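Local coordinates for 389aa long hypothetical nucleolar protein (Pyrococcus horikoshii, PDB 5ZVE), which methylates carbon 5 of cytosine 72 in several tRNAs, using S-adenosyl-L-methionine as the methyl donor, at residues Leu2-Lys7 and Lys28-Val33; Lys19-Lys24 and Tyr365-Leu370; Tyr37-Thr42 and Pro185-Ala190; Val101-Met106 and Val281-Trp286. All blocks are in the same frame, centred on the assembly; numbering follows the deposited sequence.

Overall arrangement
Interactions 1 and 2 of this tRNA methyltransferase share helix 19-29, their centres about 11 Å apart. Interaction 1 also adjoins interaction 4, again about 11 Å between centres, where Leu-29 O and Lys-284 N lie 2.7 Å apart in a probable hydrogen bond. Interaction 3 stands apart across the centre of the chain, its centre about 25 Å from that of interaction 1. It lies beside the cofactor site: the side chain of Arg-39 comes within about 7 Å of the bound S-adenosyl-L-homocysteine. The side chain of Leu-29 in interaction 1 is about 9 Å from that of the predicted nucleophile, Cys-323.

Interaction 1: residues Leu2-Lys7 and Lys28-Val33; sequences LEAFPK and KLREPV
Ala-4 and Arg-30 mark the closest backbone approach of the two segments, their CA atoms 7.7 Å apart. Residues 2-4 form a short 3-10 turn, with Phe-5 N bonded to Leu-2 O, while residues 28-33 carry the chain off the end of helix 19-29, where Glu-31 N bonds to Lys-28 O. Arg-30 reaches across most of the gap. Its CG lies opposite the backbone N (chi1 -163°) and the chain then bends at chi2, a course that lays the guanidinium against the methyl of Ala-4. This methyl sits over one face of the group, with CB 3.3 Å from Arg-30 NE. Farther out, Glu-3 OE2 makes a salt bridge of 3.4 Å to Arg-30 NH1. The carboxylate and guanidinium planes stand 67° apart, far from the coplanar two-pronged pairing, and the other oxygen, Glu-3 OE1, is taken by the backbone N of Tyr-1. Beside this polar half lies an apolar one: Phe-5 turns the edge of its ring to Leu-29, CZ meeting CB at 3.9 Å and CE2 meeting CD1 at 4.0 Å. Around the contact, Arg-30 NE donates to Leu-285 O and the guanidinium makes a cation-pi contact with Trp-286. With an alanine here instead of Arg-30, Glu-3 would probably lose its charged mate and Leu-285 O its donor, and a gap would be likely beside the Ala-4 methyl. Thus the N-terminal turn and the end of helix 19-29, both of the ferredoxin-like region, meet the loop leading to helix 291-310 of the methyltransferase domain.

Interaction 2: residues Lys19-Lys24 and Tyr365-Leu370; sequences KEEANK and YPHKHL
His-367 and Glu-21 meet in a nearly straight hydrogen bond, NE2 to OE1 at 2.8 Å with an N-H...O angle of 167°. The carboxylate oxygen lies in the plane of the imidazole, at its edge, but the ring approaches that oxygen from above the carboxylate plane, and the two flat groups are turned 54° apart. The histidine reaches this position with CG lodged between its backbone N and carbonyl carbon (chi1 65°), which swings the ring out toward helix 19-29. There CB of Lys-24 packs obliquely on the ring, 3.8 Å from CD2. Lys-368, its chain extended, passes one face of the same ring, CG 3.6 Å above the plane near its rim, before its NZ enters a loose, long ion pair with Glu-21 OE1 at 4.0 Å. Replacing His-367 by a leucine would probably deprive Glu-21 OE1 of its closest donor and leave the longer lysine pairs to hold the carboxylate. Glu-21 is also shared on its own helix: Lys-24 NZ lies 3.6 Å from OE2, a long pair, and 3.2 Å from Glu-20 OE2. The result is a surface salt-bridge network, built round a histidine-carboxylate bond, that ties the ferredoxin-like region to the methyltransferase domain.

Interaction 3: residues Tyr37-Thr42 and Pro185-Ala190; sequences YIRVNT and PSMVTA
Two residues before Met-187, which meets Tyr-37 and Arg-39, the carbonyl oxygen of Pro-185 is gripped twice. Thr-189 N bonds to Pro-185 O at 3.0 Å, the ordinary helical bond, and Thr-189 OG1 donates to it as well, also at 3.0 Å. The two donors come from opposite faces of the carbonyl plane, the hydroxyl tilted 33° from it. Met-187 leaves this turn and points at strand 35-40; the axes of strand residues 37-40 and helix residues 185-190 approach to 9.7 Å, their directions 34° apart. The methionine does all the close work. Its sulfur rests against the base of Arg-39, SD lying 3.8 Å from CB, and the bend at chi3 (-85°) turns the terminal methyl back along the strand toward Tyr-37. There CE touches CD2 of the tyrosine at 3.6 Å, obliquely to the ring, and also packs against CB at 3.8 Å. The same methyl lies 3.9 Å from Ile-38 O. Strand 35-40 belongs to the antiparallel sheet of the ferredoxin-like region, between strands 70-74 and 179-181, and helix 184-193 follows the latter and packs on strand 374-381 and helix 210-218 of the class I methyltransferase fold. With its aliphatic base on Met-187, Arg-39 carries its guanidinium toward helix 210-218, where NH2 bonds to Thr-213 OG1 and NE to Gln-217 OE1, while NH1 bonds to Gln-182 OE1. These bonds fix the group beside Gly-210, and Ser-186 OG takes a bond from Lys-211 NZ; Gly-210 and Lys-211 both belong to the S-adenosyl-L-methionine site.

Interaction 4: residues Val101-Met106 and Val281-Trp286; sequences VYQGAM and VRPKLW
A buried, largely apolar contact between Tyr-102, Gln-103, Pro-283 and Leu-285 joins the PUA domain to the methyltransferase domain, loop against loop. Tyr-102 and Pro-283 carry the larger share. The tyrosine ring swings away from its own backbone N (chi1 -169°) toward the other loop, and Pro-283 CB comes up to its edge, 3.8 Å from CE2. Leu-285 brings CD1 to the ring in an off-centre CH-pi contact, 4.3 Å from the centroid and 28° off the normal, falling nearest CD2, at 3.8 Å. The backbone behind Tyr-102 is a type I turn from Val-101 to Gly-104, closed by Gly-104 N bonding to Val-101 O, and the glycine's positive phi completes a Schellman motif at the end of helix 95-101. Across from it, a cis peptide precedes Pro-283 and its ring meets Gln-103, whose amide comes from the opposite direction with NE2 3.3 Å from CD and 3.4 Å from CG. That amide nitrogen is satisfied by Glu-99 O, a bond that ties the amide back to its own helix. The phenol oxygen of Tyr-102 bonds to Arg-30 O, which brings the ferredoxin-like region to the same tyrosine.

Interaction 1: residues Leu2-Lys7 and Lys28-Val33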
# COMPACT_ATOMS: atom_id res chain seq x y z
N LEU A 2 0.86 20.19 8.36
CA LEU A 2 0.64 19.69 9.73
C LEU A 2 -0.83 19.51 10.07
O LEU A 2 -1.19 18.65 10.87
CB LEU A 2 1.28 20.64 10.74
CG LEU A 2 2.80 20.79 10.66
CD1 LEU A 2 3.29 21.86 11.63
CD2 LEU A 2 3.47 19.46 10.95
N GLU A 3 -1.67 20.32 9.44
CA GLU A 3 -3.11 20.30 9.68
C GLU A 3 -3.75 18.96 9.33
O GLU A 3 -4.81 18.61 9.86
CB GLU A 3 -3.78 21.42 8.90
CG GLU A 3 -4.01 21.13 7.41
CD GLU A 3 -2.96 21.76 6.52
OE1 GLU A 3 -1.82 21.96 7.00
OE2 GLU A 3 -3.28 22.05 5.35
N ALA A 4 -3.13 18.21 8.42
CA ALA A 4 -3.65 16.92 8.00
C ALA A 4 -3.60 15.88 9.12
O ALA A 4 -4.23 14.82 9.02
CB ALA A 4 -2.88 16.42 6.81
N PHE A 5 -2.84 16.18 10.17
CA PHE A 5 -2.63 15.24 11.26
C PHE A 5 -3.15 15.81 12.57
O PHE A 5 -2.81 16.94 12.93
CB PHE A 5 -1.14 14.91 11.39
CG PHE A 5 -0.51 14.44 10.11
CD1 PHE A 5 -0.00 15.35 9.20
CD2 PHE A 5 -0.42 13.09 9.82
CE1 PHE A 5 0.57 14.92 8.01
CE2 PHE A 5 0.16 12.65 8.64
CZ PHE A 5 0.65 13.57 7.74
N PRO A 6 -3.98 15.04 13.28
CA PRO A 6 -4.52 15.49 14.57
C PRO A 6 -3.38 15.79 15.54
O PRO A 6 -2.30 15.20 15.41
CB PRO A 6 -5.36 14.30 15.05
CG PRO A 6 -4.88 13.13 14.26
CD PRO A 6 -4.42 13.67 12.94
N LYS A 7 -3.60 16.70 16.48
CA LYS A 7 -2.54 17.24 17.31
C LYS A 7 -1.83 16.18 18.15
O LYS A 7 -0.60 16.18 18.25
CB LYS A 7 -3.09 18.33 18.23
CG LYS A 7 -2.03 19.01 19.09
CD LYS A 7 -1.36 20.12 18.31
CE LYS A 7 -0.06 20.57 18.95
NZ LYS A 7 -0.27 21.16 20.29
N LYS A 28 6.06 14.69 3.83
CA LYS A 28 6.13 13.76 2.70
C LYS A 28 4.93 12.83 2.65
O LYS A 28 4.49 12.45 1.56
CB LYS A 28 7.43 12.96 2.76
CG LYS A 28 8.66 13.78 2.41
CD LYS A 28 8.35 14.76 1.29
CE LYS A 28 9.58 15.54 0.86
NZ LYS A 28 9.26 16.52 -0.21
N LEU A 29 4.39 12.48 3.82
CA LEU A 29 3.21 11.62 3.90
C LEU A 29 2.01 12.24 3.17
O LEU A 29 1.13 11.52 2.69
CB LEU A 29 2.83 11.34 5.35
CG LEU A 29 3.54 10.21 6.09
CD1 LEU A 29 3.00 10.07 7.51
CD2 LEU A 29 3.38 8.90 5.33
N ARG A 30 1.98 13.56 3.09
CA ARG A 30 0.86 14.24 2.43
C ARG A 30 0.92 14.09 0.92
O ARG A 30 -0.08 14.31 0.23
CB ARG A 30 0.85 15.73 2.80
CG ARG A 30 -0.48 16.42 2.51
CD ARG A 30 -1.21 16.70 3.79
NE ARG A 30 -2.61 17.07 3.61
CZ ARG A 30 -3.07 18.31 3.47
NH1 ARG A 30 -2.24 19.34 3.49
NH2 ARG A 30 -4.37 18.51 3.33
N GLU A 31 2.07 13.67 0.41
CA GLU A 31 2.29 13.57 -1.03
C GLU A 31 2.31 12.11 -1.50
O GLU A 31 2.59 11.21 -0.71
CB GLU A 31 3.61 14.24 -1.42
CG GLU A 31 3.83 15.63 -0.84
CD GLU A 31 5.21 16.18 -1.18
OE1 GLU A 31 6.01 15.45 -1.80
OE2 GLU A 31 5.49 17.35 -0.84
N PRO A 32 2.00 11.88 -2.79
CA PRO A 32 2.12 10.53 -3.34
C PRO A 32 3.58 10.09 -3.35
O PRO A 32 4.47 10.94 -3.29
CB PRO A 32 1.58 10.67 -4.77
CG PRO A 32 0.81 11.97 -4.78
CD PRO A 32 1.49 12.84 -3.78
N VAL A 33 3.82 8.79 -3.44
CA VAL A 33 5.19 8.30 -3.46
C VAL A 33 5.91 8.89 -4.67
O VAL A 33 5.30 9.10 -5.72
CB VAL A 33 5.26 6.75 -3.49
CG1 VAL A 33 4.58 6.17 -2.24
CG2 VAL A 33 4.63 6.20 -4.76

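Interaction 2: residues Lys19-Lys24 and Tyr365-Leu370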
# COMPACT_ATOMS: atom_id res chain seq x y z
N LYS A 19 11.34 16.24 16.62
CA LYS A 19 10.60 17.27 15.90
C LYS A 19 10.94 17.38 14.42
O LYS A 19 10.05 17.42 13.57
CB LYS A 19 10.85 18.63 16.54
CG LYS A 19 9.83 19.69 16.16
CD LYS A 19 10.22 21.04 16.74
CE LYS A 19 9.21 22.12 16.38
NZ LYS A 19 9.64 23.44 16.90
N GLU A 20 12.23 17.43 14.11
CA GLU A 20 12.67 17.62 12.74
C GLU A 20 12.23 16.47 11.84
O GLU A 20 11.58 16.69 10.81
CB GLU A 20 14.19 17.77 12.69
CG GLU A 20 14.73 18.03 11.29
CD GLU A 20 16.21 18.31 11.28
OE1 GLU A 20 16.90 17.92 12.25
OE2 GLU A 20 16.70 18.91 10.29
N GLU A 21 12.58 15.25 12.23
CA GLU A 21 12.22 14.07 11.44
C GLU A 21 10.71 13.90 11.34
O GLU A 21 10.20 13.52 10.28
CB GLU A 21 12.86 12.82 12.04
CG GLU A 21 14.37 12.82 11.92
CD GLU A 21 14.82 12.64 10.49
OE1 GLU A 21 14.59 11.54 9.94
OE2 GLU A 21 15.40 13.59 9.91
N ALA A 22 10.01 14.16 12.44
CA ALA A 22 8.55 14.08 12.46
C ALA A 22 7.93 15.02 11.44
O ALA A 22 6.96 14.67 10.77
CB ALA A 22 8.02 14.40 13.85
N ASN A 23 8.49 16.23 11.33
CA ASN A 23 7.97 17.21 10.39
C ASN A 23 8.24 16.81 8.94
O ASN A 23 7.41 17.03 8.06
CB ASN A 23 8.56 18.60 10.67
CG ASN A 23 7.87 19.30 11.83
OD1 ASN A 23 6.67 19.11 12.07
ND2 ASN A 23 8.61 20.13 12.55
N LYS A 24 9.41 16.21 8.70
CA LYS A 24 9.78 15.73 7.37
C LYS A 24 8.91 14.56 6.94
O LYS A 24 8.58 14.42 5.77
CB LYS A 24 11.25 15.32 7.33
CG LYS A 24 12.24 16.47 7.36
CD LYS A 24 13.65 15.97 7.66
CE LYS A 24 14.63 17.13 7.72
NZ LYS A 24 16.00 16.67 8.08
N TYR A 365 10.86 4.88 5.50
CA TYR A 365 10.33 6.21 5.75
C TYR A 365 10.13 6.93 4.43
O TYR A 365 10.93 6.77 3.51
CB TYR A 365 11.29 7.01 6.64
CG TYR A 365 11.44 6.46 8.04
CD1 TYR A 365 10.50 6.75 9.02
CD2 TYR A 365 12.52 5.66 8.38
CE1 TYR A 365 10.64 6.26 10.31
CE2 TYR A 365 12.66 5.16 9.67
CZ TYR A 365 11.72 5.47 10.62
OH TYR A 365 11.85 4.98 11.91
N PRO A 366 9.06 7.74 4.34
CA PRO A 366 8.77 8.45 3.08
C PRO A 366 9.85 9.45 2.67
O PRO A 366 10.14 9.59 1.49
CB PRO A 366 7.44 9.16 3.37
CG PRO A 366 7.38 9.27 4.86
CD PRO A 366 8.07 8.04 5.38
N HIS A 367 10.44 10.15 3.64
CA HIS A 367 11.43 11.18 3.34
C HIS A 367 12.80 10.59 3.06
O HIS A 367 13.63 11.21 2.40
CB HIS A 367 11.50 12.21 4.47
CG HIS A 367 12.00 11.65 5.77
ND1 HIS A 367 11.42 10.57 6.40
CD2 HIS A 367 13.03 12.04 6.56
CE1 HIS A 367 12.08 10.32 7.52
NE2 HIS A 367 13.05 11.19 7.64
N LYS A 368 13.06 9.39 3.58
CA LYS A 368 14.36 8.75 3.35
C LYS A 368 14.37 7.81 2.14
O LYS A 368 15.36 7.75 1.41
CB LYS A 368 14.79 7.97 4.60
CG LYS A 368 15.08 8.84 5.81
CD LYS A 368 15.60 8.00 6.98
CE LYS A 368 16.06 8.88 8.13
NZ LYS A 368 16.44 8.07 9.33
N HIS A 369 13.29 7.07 1.92
CA HIS A 369 13.31 6.01 0.91
C HIS A 369 12.31 6.20 -0.22
O HIS A 369 12.23 5.37 -1.12
CB HIS A 369 13.07 4.66 1.58
CG HIS A 369 13.88 4.46 2.82
ND1 HIS A 369 13.31 4.34 4.07
CD2 HIS A 369 15.22 4.37 3.01
CE1 HIS A 369 14.26 4.18 4.97
NE2 HIS A 369 15.43 4.20 4.36
N LEU A 370 11.53 7.29 -0.16
CA LEU A 370 10.63 7.66 -1.24
C LEU A 370 9.47 6.67 -1.35
O LEU A 370 8.84 6.54 -2.40
CB LEU A 370 11.40 7.75 -2.56
CG LEU A 370 12.15 9.05 -2.91
CD1 LEU A 370 12.86 9.65 -1.71
CD2 LEU A 370 13.14 8.78 -4.04

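Interaction 3: residues Tyr37-Thr42 and Pro185-Ala190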
# COMPACT_ATOMS: atom_id res chain seq x y z
N TYR A 37 6.03 2.08 -7.81
CA TYR A 37 6.55 0.75 -8.15
C TYR A 37 5.45 -0.21 -8.62
O TYR A 37 4.29 -0.11 -8.22
CB TYR A 37 7.27 0.13 -6.95
CG TYR A 37 8.74 0.48 -6.84
CD1 TYR A 37 9.15 1.63 -6.18
CD2 TYR A 37 9.71 -0.34 -7.40
CE1 TYR A 37 10.50 1.95 -6.08
CE2 TYR A 37 11.05 -0.03 -7.30
CZ TYR A 37 11.44 1.12 -6.64
OH TYR A 37 12.78 1.42 -6.55
N ILE A 38 5.84 -1.13 -9.50
CA ILE A 38 4.98 -2.23 -9.89
C ILE A 38 5.79 -3.52 -9.83
O ILE A 38 7.02 -3.49 -9.93
CB ILE A 38 4.42 -2.06 -11.31
CG1 ILE A 38 5.57 -2.09 -12.34
CG2 ILE A 38 3.62 -0.78 -11.42
CD1 ILE A 38 5.11 -1.98 -13.78
N ARG A 39 5.11 -4.65 -9.65
CA ARG A 39 5.82 -5.92 -9.69
C ARG A 39 5.66 -6.58 -11.05
O ARG A 39 4.55 -6.75 -11.54
CB ARG A 39 5.32 -6.86 -8.59
CG ARG A 39 6.11 -8.16 -8.52
CD ARG A 39 5.60 -9.12 -7.46
NE ARG A 39 4.39 -9.83 -7.87
CZ ARG A 39 3.19 -9.70 -7.31
NH1 ARG A 39 3.03 -8.88 -6.28
NH2 ARG A 39 2.16 -10.40 -7.77
N VAL A 40 6.78 -6.95 -11.65
CA VAL A 40 6.74 -7.74 -12.87
C VAL A 40 6.28 -9.15 -12.54
O VAL A 40 6.90 -9.83 -11.72
CB VAL A 40 8.11 -7.80 -13.57
CG1 VAL A 40 8.01 -8.58 -14.86
CG2 VAL A 40 8.65 -6.40 -13.81
N ASN A 41 5.20 -9.59 -13.17
CA ASN A 41 4.72 -10.94 -12.97
C ASN A 41 5.52 -11.92 -13.81
O ASN A 41 5.15 -12.23 -14.94
CB ASN A 41 3.23 -11.06 -13.30
CG ASN A 41 2.69 -12.46 -13.09
OD1 ASN A 41 3.33 -13.29 -12.45
ND2 ASN A 41 1.51 -12.73 -13.63
N THR A 42 6.62 -12.41 -13.24
CA THR A 42 7.50 -13.33 -13.94
C THR A 42 6.86 -14.69 -14.25
O THR A 42 7.49 -15.55 -14.86
CB THR A 42 8.78 -13.56 -13.12
OG1 THR A 42 8.43 -13.93 -11.78
CG2 THR A 42 9.62 -12.30 -13.09
N PRO A 185 8.60 -1.54 -0.39
CA PRO A 185 8.67 -2.29 0.87
C PRO A 185 7.84 -3.58 0.86
O PRO A 185 8.31 -4.60 1.38
CB PRO A 185 8.12 -1.30 1.90
CG PRO A 185 7.56 -0.16 1.14
CD PRO A 185 8.25 -0.12 -0.16
N SER A 186 6.65 -3.56 0.26
CA SER A 186 5.82 -4.76 0.20
C SER A 186 6.49 -5.88 -0.59
O SER A 186 6.37 -7.06 -0.24
CB SER A 186 4.46 -4.44 -0.40
OG SER A 186 3.66 -3.72 0.51
N MET A 187 7.21 -5.52 -1.66
CA MET A 187 7.93 -6.49 -2.46
C MET A 187 9.12 -7.09 -1.71
O MET A 187 9.37 -8.29 -1.79
CB MET A 187 8.40 -5.85 -3.76
CG MET A 187 7.30 -5.62 -4.77
SD MET A 187 8.00 -5.22 -6.38
CE MET A 187 8.25 -3.45 -6.21
N VAL A 188 9.85 -6.24 -0.99
CA VAL A 188 10.94 -6.70 -0.15
C VAL A 188 10.45 -7.73 0.87
O VAL A 188 11.13 -8.72 1.15
CB VAL A 188 11.62 -5.52 0.59
CG1 VAL A 188 12.70 -6.01 1.52
CG2 VAL A 188 12.20 -4.53 -0.41
N THR A 189 9.25 -7.50 1.40
CA THR A 189 8.65 -8.39 2.39
C THR A 189 8.60 -9.84 1.92
O THR A 189 9.08 -10.74 2.61
CB THR A 189 7.22 -7.93 2.77
OG1 THR A 189 7.28 -6.63 3.37
CG2 THR A 189 6.58 -8.91 3.74
N ALA A 190 8.04 -10.07 0.73
CA ALA A 190 7.92 -11.43 0.20
C ALA A 190 9.29 -12.05 -0.08
O ALA A 190 9.49 -13.24 0.13
CB ALA A 190 7.08 -11.42 -1.07

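Interaction 4: residues Val101-Met106 and Val281-Trp286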
# COMPACT_ATOMS: atom_id res chain seq x y z
N VAL A 101 -7.73 12.21 -8.10
CA VAL A 101 -7.45 13.42 -8.86
C VAL A 101 -6.11 14.04 -8.45
O VAL A 101 -5.32 14.48 -9.29
CB VAL A 101 -8.58 14.47 -8.68
CG1 VAL A 101 -8.16 15.83 -9.21
CG2 VAL A 101 -9.86 13.99 -9.34
N TYR A 102 -5.86 14.03 -7.15
CA TYR A 102 -4.60 14.46 -6.54
C TYR A 102 -3.39 13.76 -7.15
O TYR A 102 -2.27 14.27 -7.09
CB TYR A 102 -4.67 14.18 -5.03
CG TYR A 102 -3.59 14.77 -4.15
CD1 TYR A 102 -3.52 16.14 -3.93
CD2 TYR A 102 -2.69 13.95 -3.48
CE1 TYR A 102 -2.56 16.68 -3.10
CE2 TYR A 102 -1.72 14.49 -2.65
CZ TYR A 102 -1.66 15.85 -2.46
OH TYR A 102 -0.70 16.39 -1.64
N GLN A 103 -3.62 12.59 -7.74
CA GLN A 103 -2.53 11.81 -8.32
C GLN A 103 -2.65 11.68 -9.83
O GLN A 103 -1.88 10.96 -10.46
CB GLN A 103 -2.49 10.42 -7.66
CG GLN A 103 -2.54 10.50 -6.15
CD GLN A 103 -2.62 9.14 -5.50
OE1 GLN A 103 -1.75 8.29 -5.69
NE2 GLN A 103 -3.68 8.92 -4.72
N GLY A 104 -3.63 12.36 -10.42
CA GLY A 104 -3.71 12.46 -11.87
C GLY A 104 -4.94 11.85 -12.53
O GLY A 104 -5.07 11.91 -13.75
N ALA A 105 -5.83 11.27 -11.73
CA ALA A 105 -7.08 10.73 -12.28
C ALA A 105 -7.97 11.85 -12.79
O ALA A 105 -7.90 12.98 -12.32
CB ALA A 105 -7.82 9.92 -11.24
N MET A 106 -8.81 11.52 -13.78
CA MET A 106 -9.91 12.39 -14.16
C MET A 106 -10.95 12.41 -13.06
O MET A 106 -10.98 11.52 -12.23
CB MET A 106 -10.53 11.92 -15.48
CG MET A 106 -9.55 11.70 -16.61
SD MET A 106 -8.82 13.25 -17.16
CE MET A 106 -7.23 13.19 -16.34
N VAL A 281 0.68 5.08 4.92
CA VAL A 281 0.20 5.04 3.55
C VAL A 281 0.18 6.43 2.92
O VAL A 281 -0.04 7.43 3.60
CB VAL A 281 -1.20 4.38 3.44
CG1 VAL A 281 -1.20 3.02 4.10
CG2 VAL A 281 -2.26 5.28 4.03
N ARG A 282 0.43 6.47 1.62
CA ARG A 282 0.50 7.72 0.89
C ARG A 282 -0.41 7.64 -0.34
O ARG A 282 -0.60 6.57 -0.90
CB ARG A 282 1.95 8.02 0.49
CG ARG A 282 2.89 8.12 1.68
CD ARG A 282 4.34 8.23 1.24
NE ARG A 282 4.63 9.54 0.68
CZ ARG A 282 5.77 9.86 0.07
NH1 ARG A 282 6.74 8.96 -0.05
NH2 ARG A 282 5.95 11.08 -0.41
N PRO A 283 -1.00 8.78 -0.74
CA PRO A 283 -0.89 10.08 -0.07
C PRO A 283 -1.83 10.16 1.13
O PRO A 283 -2.85 9.48 1.16
CB PRO A 283 -1.31 11.06 -1.16
CG PRO A 283 -2.29 10.30 -1.97
CD PRO A 283 -1.85 8.86 -1.94
N LYS A 284 -1.47 10.99 2.10
CA LYS A 284 -2.28 11.17 3.29
C LYS A 284 -2.87 12.58 3.30
O LYS A 284 -2.27 13.51 3.84
CB LYS A 284 -1.45 10.92 4.55
CG LYS A 284 -2.25 10.88 5.84
CD LYS A 284 -3.19 9.69 5.88
CE LYS A 284 -2.41 8.39 6.02
NZ LYS A 284 -3.30 7.24 6.33
N LEU A 285 -4.03 12.74 2.66
CA LEU A 285 -4.70 14.03 2.59
C LEU A 285 -5.14 14.47 3.99
O LEU A 285 -4.85 15.59 4.40
CB LEU A 285 -5.91 13.96 1.64
CG LEU A 285 -5.64 14.13 0.14
CD1 LEU A 285 -4.78 13.01 -0.42
CD2 LEU A 285 -6.94 14.25 -0.64
N TRP A 286 -5.85 13.60 4.70
CA TRP A 286 -6.23 13.86 6.08
C TRP A 286 -6.14 12.58 6.89
O TRP A 286 -6.80 11.60 6.58
CB TRP A 286 -7.65 14.43 6.17
CG TRP A 286 -7.87 15.64 5.31
CD1 TRP A 286 -8.44 15.67 4.08
CD2 TRP A 286 -7.49 16.99 5.62
NE1 TRP A 286 -8.46 16.95 3.60
CE2 TRP A 286 -7.88 17.78 4.52
CE3 TRP A 286 -6.87 17.60 6.71
CZ2 TRP A 286 -7.67 19.16 4.49
CZ3 TRP A 286 -6.66 18.97 6.67
CH2 TRP A 286 -7.06 19.73 5.57